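Methyltransferase-like protein (Saccharopolyspora spinosa, PDB 4PNE) catalyses a [4+2] cycloaddition in spinosyn biosynthesis and resembles S-adenosylmethionine-dependent methyltransferases in fold. Local coordinates at residues L49-S52 with G56-A59. Residues are numbered along the deposited sequence; the frame is centred on the assembly and turned at random.
Sequences LLNS and GPCA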
loop_
_atom_site.group_PDB
_atom_site.type_symbol
_atom_site.label_atom_id
_atom_site.label_comp_id
_atom_site.label_asym_id
_atom_site.label_seq_id
_atom_site.Cartn_x
_atom_site.Cartn_y
_atom_site.Cartn_z
ATOM N N LEU A 49 5.186 14.662 8.024
ATOM C CA LEU A 49 6.454 14.703 7.298
ATOM C C LEU A 49 6.233 14.270 5.857
ATOM O O LEU A 49 6.695 14.946 4.936
ATOM C CB LEU A 49 7.515 13.803 7.973
ATOM C CG LEU A 49 8.866 13.715 7.256
ATOM C CD1 LEU A 49 9.448 15.063 6.856
ATOM C CD2 LEU A 49 9.874 12.938 8.104
ATOM N N LEU A 50 5.510 13.175 5.653
ATOM C CA LEU A 50 5.234 12.714 4.285
ATOM C C LEU A 50 4.476 13.743 3.499
ATOM O O LEU A 50 4.776 13.991 2.330
ATOM C CB LEU A 50 4.439 11.408 4.261
ATOM C CG LEU A 50 5.065 10.197 4.925
ATOM C CD1 LEU A 50 4.179 8.978 4.746
ATOM C CD2 LEU A 50 6.421 9.924 4.323
ATOM N N ASN A 51 3.474 14.346 4.128
ATOM C CA ASN A 51 2.719 15.392 3.455
ATOM C C ASN A 51 3.595 16.578 3.080
ATOM O O ASN A 51 3.486 17.112 1.988
ATOM C CB ASN A 51 1.566 15.828 4.338
ATOM C CG ASN A 51 0.483 14.756 4.454
ATOM O OD1 ASN A 51 0.574 13.673 3.856
ATOM N ND2 ASN A 51 -0.558 15.070 5.216
ATOM N N SER A 52 4.481 16.965 3.982
ATOM C CA SER A 52 5.402 18.050 3.714
ATOM C C SER A 52 6.305 17.731 2.537
ATOM O O SER A 52 6.498 18.563 1.654
ATOM C CB SER A 52 6.236 18.362 4.946
ATOM O OG SER A 52 7.088 19.455 4.688
ATOM N N GLY A 56 1.489 17.880 0.075
ATOM C CA GLY A 56 0.091 17.635 0.444
ATOM C C GLY A 56 -0.136 16.134 0.642
ATOM O O GLY A 56 0.794 15.337 0.533
ATOM N N PRO A 57 -1.375 15.730 0.970
ATOM C CA PRO A 57 -1.681 14.312 1.138
ATOM C C PRO A 57 -1.286 13.574 -0.121
ATOM O O PRO A 57 -1.586 14.058 -1.196
ATOM C CB PRO A 57 -3.192 14.299 1.355
ATOM C CG PRO A 57 -3.472 15.652 1.988
ATOM C CD PRO A 57 -2.538 16.587 1.255
ATOM N N CYS A 58 -0.609 12.442 0.024
ATOM C CA CYS A 58 0.068 11.778 -1.079
ATOM C C CYS A 58 -0.142 10.272 -1.097
ATOM O O CYS A 58 -0.505 9.655 -0.087
ATOM C CB CYS A 58 1.577 12.038 -1.009
ATOM S SG CYS A 58 2.377 11.343 0.477
ATOM N N ALA A 59 0.134 9.681 -2.247
ATOM C CA ALA A 59 0.339 8.234 -2.336
ATOM C C ALA A 59 1.512 7.806 -1.450
ATOM O O ALA A 59 2.548 8.454 -1.422
ATOM C CB ALA A 59 0.597 7.823 -3.787
#
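Gly56 N donates a 2.9 Å hydrogen bond to Asn51 O. The N-H...O angle is 151°. Beside it, Asn51 CA approaches Gly56 O at 3.5 Å as a CA-H...O contact. The Asn51 amide then lies alongside the loop. Its CG sits anti to the carbonyl carbon (chi1 -70°), which brings OD1 to 3.6 Å from Pro57 CA. Cys58 points its CB at the helix, and SG packs 4.3 Å from Leu50 CB. SG is also 4.0 Å from Leu50 O.

The main-chain bond spans five residues, from the last turn of helix 36-54 to the loop beyond it. This i+5 to i spacing is that of the six-to-one bond found at Schellman helix ends. Gly56 itself is extended with a positive phi of 140°. Any CB there would press against the carbonyl oxygen of the preceding residue. Ala59, next along the loop after Cys58, belongs to the S-adenosyl-L-homocysteine pocket.

Ile130 of helix 125-138 touches both Asn51 and Pro57. Thr103 touches Pro57, and its OG1 makes a weak hydrogen bond with Cys58 O. Leu50 packs on Trp276 and on Ile60, an S-adenosyl-L-homocysteine-binding residue.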